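Local coordinates for protein hemolysin (Enterococcus faecalis, PDB 2R2Z) that may bind flavin adenine dinucleotide, as the CorC/HlyC transporter-associated domain of a larger membrane protein, and carries sites where zinc ions are bound, at residues Asp15-Val20 with Arg86-Asp91; Gly47-Ala52 with Pro63-Gly68. All blocks are in the same frame, centred on the assembly; numbering follows the deposited sequence. Where two conformers were deposited one is given.

Interaction 1 of 2, residues Asp15-Val20 with Arg86-Asp91; sequences DNEYLV and RVHFYD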
loop_
_atom_site.group_PDB
_atom_site.type_symbol
_atom_site.label_atom_id
_atom_site.label_comp_id
_atom_site.label_asym_id
_atom_site.label_seq_id
_atom_site.Cartn_x
_atom_site.Cartn_y
_atom_site.Cartn_z
ATOM N N ASP A 15 9.776 1.333 13.733
ATOM C CA ASP A 15 9.680 -0.116 13.821
ATOM C C ASP A 15 8.361 -0.564 13.184
ATOM O O ASP A 15 7.283 -0.039 13.495
ATOM C CB ASP A 15 9.671 -0.596 15.272
ATOM C CG ASP A 15 11.016 -0.475 15.954
ATOM O OD1 ASP A 15 11.892 0.163 15.396
ATOM O OD2 ASP A 15 11.179 -1.060 17.049
ATOM N N ASN A 16 8.446 -1.525 12.271
ATOM C CA ASN A 16 7.271 -2.142 11.676
ATOM C C ASN A 16 6.382 -1.215 10.855
ATOM O O ASN A 16 5.243 -1.574 10.566
ATOM C CB ASN A 16 6.423 -2.851 12.744
ATOM C CG ASN A 16 7.249 -3.735 13.618
ATOM O OD1 ASN A 16 7.225 -3.608 14.853
ATOM N ND2 ASN A 16 8.059 -4.564 12.998
ATOM N N GLU A 17 6.918 -0.078 10.423
ATOM C CA GLU A 17 6.094 0.897 9.710
ATOM C C GLU A 17 6.886 1.589 8.621
ATOM O O GLU A 17 8.001 2.075 8.857
ATOM C CB GLU A 17 5.544 1.910 10.695
ATOM C CG GLU A 17 4.382 2.732 10.177
ATOM C CD GLU A 17 3.722 3.528 11.284
ATOM O OE1 GLU A 17 3.972 3.271 12.484
ATOM O OE2 GLU A 17 2.943 4.425 10.966
ATOM N N TYR A 18 6.274 1.654 7.436
ATOM C CA TYR A 18 6.951 2.113 6.220
ATOM C C TYR A 18 5.989 2.948 5.395
ATOM O O TYR A 18 4.758 2.798 5.513
ATOM C CB TYR A 18 7.416 0.905 5.369
ATOM C CG TYR A 18 8.361 -0.028 6.093
ATOM C CD1 TYR A 18 9.735 0.031 5.866
ATOM C CD2 TYR A 18 7.885 -0.920 7.049
ATOM C CE1 TYR A 18 10.606 -0.821 6.557
ATOM C CE2 TYR A 18 8.740 -1.741 7.757
ATOM C CZ TYR A 18 10.097 -1.676 7.511
ATOM O OH TYR A 18 10.918 -2.528 8.222
ATOM N N LEU A 19 6.544 3.819 4.557
ATOM C CA LEU A 19 5.797 4.503 3.504
ATOM C C LEU A 19 6.238 3.913 2.178
ATOM O O LEU A 19 7.429 3.764 1.920
ATOM C CB LEU A 19 6.065 6.017 3.531
ATOM C CG LEU A 19 5.647 6.714 4.827
ATOM C CD1 LEU A 19 6.100 8.177 4.822
ATOM C CD2 LEU A 19 4.137 6.641 5.054
ATOM N N VAL A 20 5.266 3.567 1.351
ATOM C CA VAL A 20 5.517 2.883 0.083
ATOM C C VAL A 20 4.903 3.699 -1.044
ATOM O O VAL A 20 3.730 4.080 -0.970
ATOM C CB VAL A 20 4.916 1.463 0.121
ATOM C CG1 VAL A 20 4.893 0.809 -1.286
ATOM C CG2 VAL A 20 5.695 0.618 1.122
ATOM N N ARG A 86 0.802 3.896 3.556
ATOM C CA ARG A 86 1.466 3.556 4.797
ATOM C C ARG A 86 1.259 2.071 5.041
ATOM O O ARG A 86 0.175 1.547 4.801
ATOM C CB ARG A 86 0.898 4.382 5.944
ATOM C CG ARG A 86 1.576 4.134 7.301
ATOM C CD ARG A 86 0.827 4.849 8.430
ATOM N NE ARG A 86 0.752 6.311 8.270
ATOM C CZ ARG A 86 1.438 7.197 8.983
ATOM N NH1 ARG A 86 2.324 6.821 9.889
ATOM N NH2 ARG A 86 1.233 8.478 8.771
ATOM N N VAL A 87 2.312 1.392 5.476
ATOM C CA VAL A 87 2.237 -0.026 5.756
ATOM C C VAL A 87 2.688 -0.305 7.177
ATOM O O VAL A 87 3.775 0.130 7.573
ATOM C CB VAL A 87 3.150 -0.790 4.792
ATOM C CG1 VAL A 87 2.977 -2.281 4.967
ATOM C CG2 VAL A 87 2.928 -0.332 3.337
ATOM N N HIS A 88 1.828 -0.973 7.954
ATOM C CA HIS A 88 2.240 -1.476 9.244
ATOM C C HIS A 88 2.254 -2.991 9.248
ATOM O O HIS A 88 1.367 -3.651 8.700
ATOM C CB HIS A 88 1.344 -0.952 10.351
ATOM C CG HIS A 88 2.009 -0.954 11.685
ATOM N ND1 HIS A 88 2.146 -2.089 12.454
ATOM C CD2 HIS A 88 2.614 0.039 12.369
ATOM C CE1 HIS A 88 2.792 -1.790 13.564
ATOM N NE2 HIS A 88 3.088 -0.504 13.538
ATOM N N PHE A 89 3.291 -3.550 9.857
ATOM C CA PHE A 89 3.431 -4.992 10.027
ATOM C C PHE A 89 3.165 -5.392 11.465
ATOM O O PHE A 89 3.663 -4.765 12.387
ATOM C CB PHE A 89 4.841 -5.448 9.631
ATOM C CG PHE A 89 5.136 -5.265 8.181
ATOM C CD1 PHE A 89 4.829 -6.268 7.282
ATOM C CD2 PHE A 89 5.706 -4.101 7.697
ATOM C CE1 PHE A 89 5.075 -6.114 5.934
ATOM C CE2 PHE A 89 5.958 -3.939 6.342
ATOM C CZ PHE A 89 5.638 -4.952 5.460
ATOM N N TYR A 90 2.351 -6.424 11.642
ATOM C CA TYR A 90 2.032 -6.958 12.967
ATOM C C TYR A 90 2.576 -8.371 13.147
ATOM O O TYR A 90 3.036 -9.002 12.195
ATOM C CB TYR A 90 0.526 -6.922 13.206
ATOM C CG TYR A 90 -0.040 -5.544 13.055
ATOM C CD1 TYR A 90 -0.009 -4.633 14.109
ATOM C CD2 TYR A 90 -0.580 -5.132 11.837
ATOM C CE1 TYR A 90 -0.521 -3.345 13.956
ATOM C CE2 TYR A 90 -1.088 -3.863 11.674
ATOM C CZ TYR A 90 -1.063 -2.974 12.731
ATOM O OH TYR A 90 -1.565 -1.712 12.548
ATOM N N ASP A 91 2.534 -8.854 14.384
ATOM C CA ASP A 91 2.918 -10.224 14.703
ATOM C C ASP A 91 1.668 -11.083 14.823
ATOM O O ASP A 91 0.662 -10.647 15.386
ATOM C CB ASP A 91 3.686 -10.253 16.021
ATOM C CG ASP A 91 4.882 -9.339 16.013
ATOM O OD1 ASP A 91 5.604 -9.321 14.989
ATOM O OD2 ASP A 91 5.104 -8.647 17.032
#
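Asn16 O is gripped twice by the facing strand: Phe89 N gives it a nearly straight hydrogen bond of 2.9 Å (167°), in the carbonyl plane, and His88 CA adds a weaker CA-H...O contact at 3.3 Å. The same oxygen lies over the centre of one face of the His88 ring. The pairing is an antiparallel ladder within the sheet of the transporter-associated domain, joining strand 17-21 to strand 81-89. Tyr18 and Val87 form its hydrogen-bonded pair, with Tyr18 N bound to Val87 O (2.9 Å) and Val87 N to Tyr18 O (2.8 Å, 169°). Glu17 faces His88 and Leu19 faces Arg86 as non-hydrogen-bonded pairs.

On the face bearing Tyr18, Val87 and Phe89, the two aromatic rings cross at about a right angle, Tyr18 CD2 lying 3.7 Å from Phe89 CE2 in the plane of the phenylalanine ring. Val20 CG2 and Val87 CG2 meet farther along, and Phe29 and Phe33 of helix 26-33 pack over this side.

The other face is largely polar, with Leu19 lying beside the aliphatic start of Arg86. Arg86 starts extended, CG anti to its backbone N, then bends at chi3 (-60°) so that its guanidinium meets the extended Glu17 chain. Glu75 takes Arg86 NE in a second salt bridge. A zinc ion about 2 Å from the Glu17 side chain probably strengthens the preference of this carboxylate for its charged form. Glu17 OE2 accepts Arg86 NH1 at 2.7 Å on its anti lone pair, nearly in the guanidinium plane.

Interaction 2 of 2, residues Gly47-Ala52 with Pro63-Gly68; sequences GYLITA and PSFEVG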
loop_
_atom_site.group_PDB
_atom_site.type_symbol
_atom_site.label_atom_id
_atom_site.label_comp_id
_atom_site.label_asym_id
_atom_site.label_seq_id
_atom_site.Cartn_x
_atom_site.Cartn_y
_atom_site.Cartn_z
ATOM N N GLY A 47 -2.636 0.281 -7.271
ATOM C CA GLY A 47 -3.738 -0.476 -7.849
ATOM C C GLY A 47 -4.241 -1.502 -6.856
ATOM O O GLY A 47 -5.446 -1.722 -6.736
ATOM N N TYR A 48 -3.324 -2.142 -6.134
ATOM C CA TYR A 48 -3.690 -3.146 -5.143
ATOM C C TYR A 48 -4.623 -2.550 -4.087
ATOM O O TYR A 48 -5.709 -3.082 -3.821
ATOM C CB TYR A 48 -2.418 -3.707 -4.495
ATOM C CG TYR A 48 -2.698 -4.802 -3.489
ATOM C CD1 TYR A 48 -2.694 -6.146 -3.875
ATOM C CD2 TYR A 48 -2.994 -4.491 -2.165
ATOM C CE1 TYR A 48 -2.979 -7.143 -2.947
ATOM C CE2 TYR A 48 -3.296 -5.480 -1.241
ATOM C CZ TYR A 48 -3.278 -6.799 -1.630
ATOM O OH TYR A 48 -3.558 -7.742 -0.674
ATOM N N LEU A 49 -4.203 -1.460 -3.469
ATOM C CA LEU A 49 -4.978 -0.924 -2.360
ATOM C C LEU A 49 -6.303 -0.335 -2.825
ATOM O O LEU A 49 -7.324 -0.541 -2.178
ATOM C CB LEU A 49 -4.163 0.067 -1.526
ATOM C CG LEU A 49 -4.897 0.643 -0.305
ATOM C CD1 LEU A 49 -5.425 -0.458 0.641
ATOM C CD2 LEU A 49 -4.006 1.589 0.484
ATOM N N ILE A 50 -6.286 0.393 -3.937
ATOM C CA ILE A 50 -7.522 0.946 -4.482
ATOM C C ILE A 50 -8.536 -0.171 -4.753
ATOM O O ILE A 50 -9.696 -0.078 -4.348
ATOM C CB ILE A 50 -7.250 1.800 -5.751
ATOM C CG1 ILE A 50 -6.548 3.125 -5.389
ATOM C CG2 ILE A 50 -8.549 2.026 -6.564
ATOM C CD1 ILE A 50 -7.282 4.021 -4.377
ATOM N N THR A 51 -8.078 -1.242 -5.399
ATOM C CA THR A 51 -8.944 -2.374 -5.724
ATOM C C THR A 51 -9.476 -3.007 -4.440
ATOM O O THR A 51 -10.664 -3.284 -4.335
ATOM C CB THR A 51 -8.200 -3.427 -6.540
ATOM O OG1 THR A 51 -7.730 -2.826 -7.756
ATOM C CG2 THR A 51 -9.133 -4.603 -6.889
ATOM N N ALA A 52 -8.603 -3.227 -3.459
ATOM C CA ALA A 52 -9.009 -3.876 -2.217
ATOM C C ALA A 52 -10.010 -3.030 -1.434
ATOM O O ALA A 52 -10.956 -3.571 -0.852
ATOM C CB ALA A 52 -7.805 -4.187 -1.372
ATOM N N PRO A 63 -8.398 5.649 4.584
ATOM C CA PRO A 63 -8.906 4.330 4.920
ATOM C C PRO A 63 -7.800 3.288 4.851
ATOM O O PRO A 63 -6.758 3.509 4.222
ATOM C CB PRO A 63 -9.941 4.078 3.834
ATOM C CG PRO A 63 -9.415 4.820 2.659
ATOM C CD PRO A 63 -8.855 6.093 3.255
ATOM N N SER A 64 -8.067 2.139 5.461
ATOM C CA SER A 64 -7.099 1.062 5.478
ATOM C C SER A 64 -7.710 -0.265 5.063
ATOM O O SER A 64 -8.936 -0.468 5.087
ATOM C CB SER A 64 -6.479 0.930 6.862
ATOM O OG SER A 64 -7.469 0.599 7.811
ATOM N N PHE A 65 -6.832 -1.170 4.652
ATOM C CA PHE A 65 -7.169 -2.539 4.297
ATOM C C PHE A 65 -6.175 -3.432 5.020
ATOM O O PHE A 65 -4.958 -3.224 4.932
ATOM C CB PHE A 65 -7.057 -2.743 2.789
ATOM C CG PHE A 65 -7.346 -4.145 2.356
ATOM C CD1 PHE A 65 -8.648 -4.654 2.403
ATOM C CD2 PHE A 65 -6.327 -4.961 1.894
ATOM C CE1 PHE A 65 -8.928 -5.961 2.004
ATOM C CE2 PHE A 65 -6.590 -6.261 1.486
ATOM C CZ PHE A 65 -7.895 -6.758 1.544
ATOM N N GLU A 66 -6.698 -4.427 5.721
ATOM C CA GLU A 66 -5.846 -5.370 6.429
ATOM C C GLU A 66 -5.838 -6.700 5.689
ATOM O O GLU A 66 -6.869 -7.136 5.164
ATOM C CB GLU A 66 -6.323 -5.527 7.872
ATOM C CG GLU A 66 -6.440 -4.165 8.573
ATOM C CD GLU A 66 -6.709 -4.255 10.060
ATOM O OE1 GLU A 66 -6.029 -5.048 10.752
ATOM O OE2 GLU A 66 -7.598 -3.512 10.536
ATOM N N VAL A 67 -4.673 -7.339 5.640
ATOM C CA VAL A 67 -4.518 -8.624 4.980
ATOM C C VAL A 67 -3.357 -9.332 5.673
ATOM O O VAL A 67 -2.266 -8.783 5.771
ATOM C CB VAL A 67 -4.340 -8.457 3.434
ATOM C CG1 VAL A 67 -3.196 -7.506 3.067
ATOM C CG2 VAL A 67 -4.158 -9.810 2.775
ATOM N N GLY A 68 -3.595 -10.532 6.199
ATOM C CA GLY A 68 -2.555 -11.235 6.942
ATOM C C GLY A 68 -2.081 -10.384 8.100
ATOM O O GLY A 68 -2.877 -9.851 8.859
#
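Helix 47-52 runs almost perpendicular to strand 64-67: the segment axes make an angle of 97° and come within 8.8 Å, so the two elements meet over a short patch, with Ala52 and Phe65 the nearest residues by their CA atoms (6.9 Å). The arrangement is a helix laid over the edge strand of an antiparallel sheet, an alpha/beta packing in which helix 45-53 leans on strand 64-67 and on its neighbour, strand 70-78. Backbone hydrogen bonds between Pro63 and Ala74 and between Phe65 and Leu72 tie the edge strand to that neighbour.

Phe65 is the centre of the contact. Its CB points toward the helix; CG stands anti to the backbone N, which places the ring, and chi2 (71°) turns one face to Ala52. The methyl CB of Ala52 sits squarely over that face, 3.6 Å from the ring centroid and only 7° off the normal, a CH-pi contact in which all six ring carbons are at similar range. Leu49 slides past in the opposite direction, its CD1 branch 3.5 Å from Phe65 CB, at the root of the aromatic side chain. The same leucine also touches Leu72, Leu82 and Leu85, joining this corner to the sheet interior.

Tyr48 comes at about a right angle to Phe65, with its hydroxyl at the edge of the phenylalanine ring. The tip of this long side chain also meets the strand's end, where Tyr48 OH lies 3.8 Å from Val67 CG1.

With a methyl-on-ring contact at its heart and only carbon atoms around the tyrosine oxygen across the interface, the contact rests on shape and dispersion, and the two segments are held together without any polar pairing.

In the fold
The two contacts share one five-stranded sheet, ordered 10-14, 17-21, 81-89, 70-78, 64-67. Interaction 1 joins two adjacent strands on one side of strand 70-78, and interaction 2 lays a helix over the edge strand on the other side. Their centres are 14 Å apart and their nearest atoms about 5 Å, without touching. Leu72 bridges the gap: Val87 of interaction 1 packs on it, as do Tyr48 and Leu49 of interaction 2. Interaction 1 contains the zinc ligand Glu17, whereas interaction 2 lies away from the zinc sites: the Leu49 side chain is about 11 Å from that of zinc-binding Glu61 and about 14 Å from a bound zinc ion.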